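Local coordinates for hydrazine synthase alpha subunit (Candidatus Kuenenia stuttgartiensis, PDB 5C2V) that catalyses the second half-reaction of hydrazine synthesis, condensing hydroxylamine formed in the gamma subunit with ammonia to give hydrazine, at the interface of chains A and B and the interface of chains A and C. Numbering follows the deposited sequence. Chains: chain A/B, Hydrazine synthase alpha subunit; chain C, Hydrazine synthase beta subunit.

Contact 1: the interface of chains A and B. Residues chain A 39, 355-357, 381; chain B 39, 355-356.
A:Arg39 and B:Arg355 run past each other in opposite directions across the alpha-alpha interface, their CB and CG ends in contact and their guanidiniums leading apart. The CB of A:Arg39 sits 3.8 Å from the CB of B:Arg355, and the CG of B:Arg355 rests against the backbone of A:Arg39. With CG anti to the carbonyl carbon and a bend at chi3 (42°), A:Arg39 then carries its guanidinium over the loop of the other chain. There NH2 donates to the main-chain O of B:Arg355 at 3.3 Å. This donor is off the lone-pair directions, 52° above the carbonyl plane, and the acceptor is moderately tilted from the guanidinium plane. The other terminal nitrogen, NH1, forms a salt bridge within its own chain to A:Asp357 OD2 at 3.5 Å, which may help fix the rotation of the guanidinium.

The two-fold axis relating the alpha subunits repeats the pairing approximately: B:Arg39 packs its CB against that of A:Arg355, and its NH2 makes a weak hydrogen bond to A:Arg355 O. The guanidiniums of A:Arg39 and B:Arg39 come within 4.3 Å, NH2 to NH2, as like charges, and A:Asp357 may temper their repulsion. To one side of this pair the two Gly356 backbones meet. The approach of A:Gly356 O to B:Arg355 O is a clash of two acceptors, and the local model is doubtful there. The CA atoms of A:Gly356 and B:Gly356 stand 3.5 Å apart.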
# COMPACT_ATOMS: atom_id res chain seq x y z
N ARG A 39 -1.85 -6.76 36.15
CA ARG A 39 -1.82 -7.41 34.86
C ARG A 39 -3.22 -7.91 34.56
O ARG A 39 -3.67 -8.95 35.06
CB ARG A 39 -0.81 -8.55 34.88
CG ARG A 39 0.46 -8.19 35.64
CD ARG A 39 1.34 -9.40 35.79
NE ARG A 39 1.37 -10.17 34.56
CZ ARG A 39 2.26 -11.12 34.29
NH1 ARG A 39 3.20 -11.42 35.17
NH2 ARG A 39 2.20 -11.77 33.13
N ARG A 355 8.56 -13.23 27.62
CA ARG A 355 7.24 -13.77 27.39
C ARG A 355 6.27 -13.08 28.32
O ARG A 355 6.17 -13.40 29.51
CB ARG A 355 7.23 -15.29 27.60
CG ARG A 355 8.01 -16.06 26.55
CD ARG A 355 7.35 -15.95 25.19
NE ARG A 355 8.22 -16.40 24.11
CZ ARG A 355 8.99 -15.58 23.39
NH1 ARG A 355 8.99 -14.28 23.63
NH2 ARG A 355 9.76 -16.07 22.43
N GLY A 356 5.52 -12.14 27.75
CA GLY A 356 4.32 -11.64 28.36
C GLY A 356 4.34 -10.76 29.60
O GLY A 356 3.31 -10.24 29.96
N ASP A 357 5.46 -10.57 30.29
CA ASP A 357 5.35 -9.68 31.44
C ASP A 357 6.53 -8.74 31.58
O ASP A 357 7.69 -9.14 31.60
CB ASP A 357 5.12 -10.47 32.74
CG ASP A 357 6.39 -10.91 33.42
OD1 ASP A 357 7.26 -11.50 32.75
OD2 ASP A 357 6.53 -10.64 34.63
N ASN A 381 3.09 -5.51 36.14
CA ASN A 381 3.68 -5.11 34.87
C ASN A 381 4.45 -3.82 35.08
O ASN A 381 3.87 -2.77 35.35
CB ASN A 381 2.60 -4.94 33.80
CG ASN A 381 2.75 -5.94 32.66
OD1 ASN A 381 3.54 -6.88 32.74
ND2 ASN A 381 1.98 -5.74 31.60
N ARG B 39 8.54 -20.73 29.39
CA ARG B 39 8.34 -19.36 28.93
C ARG B 39 9.72 -18.74 28.81
O ARG B 39 10.31 -18.30 29.80
CB ARG B 39 7.46 -18.57 29.90
CG ARG B 39 6.24 -19.33 30.40
CD ARG B 39 5.63 -18.65 31.61
NE ARG B 39 5.41 -17.22 31.39
CZ ARG B 39 4.92 -16.39 32.31
NH1 ARG B 39 4.60 -16.84 33.51
NH2 ARG B 39 4.75 -15.11 32.01
N ARG B 355 -2.53 -11.10 29.65
CA ARG B 355 -1.36 -10.30 29.96
C ARG B 355 -0.07 -11.07 29.76
O ARG B 355 0.95 -10.69 30.31
CB ARG B 355 -1.46 -9.71 31.36
CG ARG B 355 -2.21 -8.39 31.31
CD ARG B 355 -1.78 -7.59 30.08
NE ARG B 355 -2.71 -6.53 29.70
CZ ARG B 355 -3.47 -6.57 28.61
NH1 ARG B 355 -3.41 -7.61 27.79
NH2 ARG B 355 -4.29 -5.56 28.33
N GLY B 356 -0.12 -12.19 29.04
CA GLY B 356 1.10 -12.87 28.64
C GLY B 356 1.44 -14.26 29.15
O GLY B 356 2.45 -14.84 28.73

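Contact 2: the interface of chains A and C. Residues chain A 268, 270, 563, 569; chain C 219, 221-222.
One face of the A:Tyr268 ring is overlaid by C:Glu219, whose CG lies 3.8 Å from the ring centroid in a CH-pi contact offset toward the rim. The carboxylate of C:Glu219 continues along that face, its plane only 24° from the ring, with the chain bent at chi2 (-77°) to lay it there. C:Glu221 meets the CD2-CE2 side of the same ring, its CB 3.7 Å from CE2 and its carboxylate turned 42° from the ring plane. The A:Phe569 ring has A:Ser563 CB over the centre of one face; A:Tyr268 OH and C:Asn222 O lie at its edge, in plane. The backbone N of A:Phe569 donates to C:Asn222 O at 3.2 Å.

Waters join further polar groups of this alpha-beta interface. The extended A:Arg270 crosses C:Glu221 at about a right angle, and the charges are bridged rather than in contact: water 3, in the guanidinium plane, links NE to C:Glu221 OE2. NH1 reaches C:Asn222 OD1 through water 2. That same amide oxygen also meets water 1, which links it to the backbone O of A:Ser563 and, at 2.7 Å, to the phenolic OH of A:Tyr268.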
# COMPACT_ATOMS: atom_id res chain seq x y z
N TYR A 268 3.10 26.75 15.80
CA TYR A 268 3.75 26.25 14.59
C TYR A 268 3.86 24.72 14.53
O TYR A 268 4.96 24.18 14.64
CB TYR A 268 5.14 26.87 14.47
CG TYR A 268 5.75 26.81 13.09
CD1 TYR A 268 5.19 27.52 12.03
CD2 TYR A 268 6.89 26.05 12.84
CE1 TYR A 268 5.74 27.47 10.77
CE2 TYR A 268 7.45 26.00 11.57
CZ TYR A 268 6.87 26.71 10.54
OH TYR A 268 7.42 26.66 9.28
N ARG A 270 4.35 21.19 12.91
CA ARG A 270 4.98 20.67 11.70
C ARG A 270 5.30 19.18 11.85
O ARG A 270 5.62 18.72 12.94
CB ARG A 270 6.25 21.46 11.37
CG ARG A 270 7.34 21.34 12.41
CD ARG A 270 8.50 22.29 12.13
NE ARG A 270 9.55 22.17 13.13
CZ ARG A 270 10.65 21.44 12.98
NH1 ARG A 270 10.84 20.76 11.86
NH2 ARG A 270 11.55 21.39 13.95
N SER A 563 8.00 22.64 2.35
CA SER A 563 8.46 23.77 3.17
C SER A 563 8.22 23.52 4.65
O SER A 563 8.99 24.00 5.49
CB SER A 563 7.76 25.07 2.75
OG SER A 563 6.39 25.05 3.08
N PHE A 569 12.40 26.60 2.55
CA PHE A 569 11.45 27.53 1.96
C PHE A 569 11.96 28.03 0.61
O PHE A 569 13.14 28.35 0.47
CB PHE A 569 11.20 28.71 2.90
CG PHE A 569 10.13 28.46 3.93
CD1 PHE A 569 8.83 28.90 3.71
CD2 PHE A 569 10.42 27.80 5.11
CE1 PHE A 569 7.85 28.67 4.65
CE2 PHE A 569 9.44 27.57 6.05
CZ PHE A 569 8.15 28.01 5.83
N GLU C 219 9.38 32.48 10.87
CA GLU C 219 9.92 31.40 11.68
C GLU C 219 11.40 31.18 11.39
O GLU C 219 11.95 31.79 10.48
CB GLU C 219 9.14 30.11 11.41
CG GLU C 219 7.64 30.30 11.25
CD GLU C 219 6.94 30.50 12.57
OE1 GLU C 219 7.59 30.31 13.62
OE2 GLU C 219 5.74 30.85 12.56
N GLU C 221 12.36 27.84 11.08
CA GLU C 221 12.37 26.44 10.65
C GLU C 221 12.52 26.28 9.14
O GLU C 221 12.12 27.15 8.37
CB GLU C 221 11.11 25.72 11.13
CG GLU C 221 11.10 25.40 12.62
CD GLU C 221 10.59 26.55 13.47
OE1 GLU C 221 10.56 27.69 12.98
OE2 GLU C 221 10.22 26.30 14.64
N ASN C 222 13.09 25.14 8.74
CA ASN C 222 13.27 24.80 7.34
C ASN C 222 14.02 25.87 6.56
O ASN C 222 13.78 26.07 5.37
CB ASN C 222 11.92 24.53 6.67
CG ASN C 222 11.34 23.17 7.05
OD1 ASN C 222 10.85 22.98 8.16
ND2 ASN C 222 11.38 22.24 6.11
O HOH W 1 8.85 24.54 8.34
O HOH W 2 9.79 21.04 9.40
O HOH W 3 9.40 23.88 15.12

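Contact 3: the interface of chains A and C. Residues chain A 5-7, 14; chain C 275-276, 318, 320.
A:Thr5 holds OG1 anti to its backbone N (chi1 -168°), which turns the OG1 side of the residue toward the loop of C:Met275 and C:His276 in the beta-propeller of the beta subunit. C:Met275, bent at chi2 and chi3, curls its thioether back so that the CE methyl lies 3.9 Å from A:Thr5 CB. The hydroxyl itself is modelled too close to C:Met275 O for the pair to be read as a reliable bond.

In C:His276, CG anti to the carbonyl carbon (chi1 -41°) turns one face of the imidazole toward both leucines, C:Leu320 over its centre and A:Leu14 at the CD2-NE2 rim. C:Leu320 CD2 stands 3.8 Å above the ring plane, which should help hold the imidazole in its orientation. A:Leu14 crosses C:His276 at about a right angle, its CD2 methyl reaching the ring atom CD2 at 4.0 Å. Its other methyl, CD1, approaches C:Leu320 CD2 at 4.1 Å.

The alpha-subunit segment near the N-terminus adds main-chain contacts. A:Gly6 N makes a weak hydrogen bond to C:His276 O. Farther along, A:Gly7 O lies beside the C:Leu320 CD2 methyl. Water 4 bridges A:Gly7 O and C:Thr318 O, 2.7 Å from each.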
# COMPACT_ATOMS: atom_id res chain seq x y z
N THR A 5 27.57 21.33 18.79
CA THR A 5 28.54 22.37 18.47
C THR A 5 29.74 22.31 19.41
O THR A 5 29.68 21.68 20.46
CB THR A 5 27.91 23.77 18.55
OG1 THR A 5 28.79 24.73 17.97
CG2 THR A 5 27.65 24.15 20.00
N GLY A 6 30.83 22.97 19.02
CA GLY A 6 32.01 23.05 19.86
C GLY A 6 31.77 23.90 21.09
O GLY A 6 30.88 24.76 21.10
N GLY A 7 32.54 23.66 22.14
CA GLY A 7 32.39 24.40 23.38
C GLY A 7 33.51 25.40 23.65
O GLY A 7 34.33 25.67 22.77
N LEU A 14 29.18 24.14 25.07
CA LEU A 14 28.60 25.47 25.18
C LEU A 14 27.21 25.36 25.81
O LEU A 14 26.54 24.33 25.66
CB LEU A 14 28.51 26.13 23.80
CG LEU A 14 28.75 27.64 23.72
CD1 LEU A 14 30.13 27.99 24.24
CD2 LEU A 14 28.57 28.12 22.28
N MET C 275 28.66 27.91 14.09
CA MET C 275 28.41 26.68 14.84
C MET C 275 29.68 26.08 15.44
O MET C 275 29.63 25.00 16.04
CB MET C 275 27.72 25.65 13.95
CG MET C 275 26.29 26.01 13.61
SD MET C 275 25.34 26.51 15.06
CE MET C 275 25.21 24.95 15.94
N HIS C 276 30.80 26.76 15.27
CA HIS C 276 32.06 26.37 15.90
C HIS C 276 32.47 24.93 15.62
O HIS C 276 32.77 24.18 16.55
CB HIS C 276 31.98 26.57 17.42
CG HIS C 276 31.30 27.83 17.83
ND1 HIS C 276 31.75 29.08 17.47
CD2 HIS C 276 30.19 28.04 18.58
CE1 HIS C 276 30.96 30.00 17.97
NE2 HIS C 276 30.00 29.40 18.65
N THR C 318 35.07 22.05 17.59
CA THR C 318 36.19 22.97 17.47
C THR C 318 36.09 24.03 18.57
O THR C 318 35.16 24.01 19.37
CB THR C 318 36.21 23.65 16.07
OG1 THR C 318 35.77 22.71 15.09
CG2 THR C 318 37.61 24.12 15.70
N LEU C 320 35.84 28.24 19.58
CA LEU C 320 34.86 29.23 19.16
C LEU C 320 35.37 30.07 18.00
O LEU C 320 36.49 30.59 18.04
CB LEU C 320 34.47 30.12 20.35
CG LEU C 320 34.05 29.36 21.61
CD1 LEU C 320 33.56 30.32 22.68
CD2 LEU C 320 32.98 28.32 21.29
O HOH W 4 36.24 23.96 21.89

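Contact 2 and contact 3 join the same alpha and beta subunits, their C-alpha centres about 25 Å apart, and use separate residues of both chains. In the beta subunit, contact 2 draws on the 3-10 helix 221-223 and contact 3 on loops next to strands 267-272, 277-282 and 312-317. Contact 1, about 43 Å from contact 2 and 47 Å from contact 3, instead pairs the two alpha subunits. Alpha thus binds beta through one region and the second alpha subunit through another, consistent with the elongated dimer of heterotrimers. Contact 2 also includes A:Ser563, adjacent in sequence to A:Tyr564, the axial haem ligand.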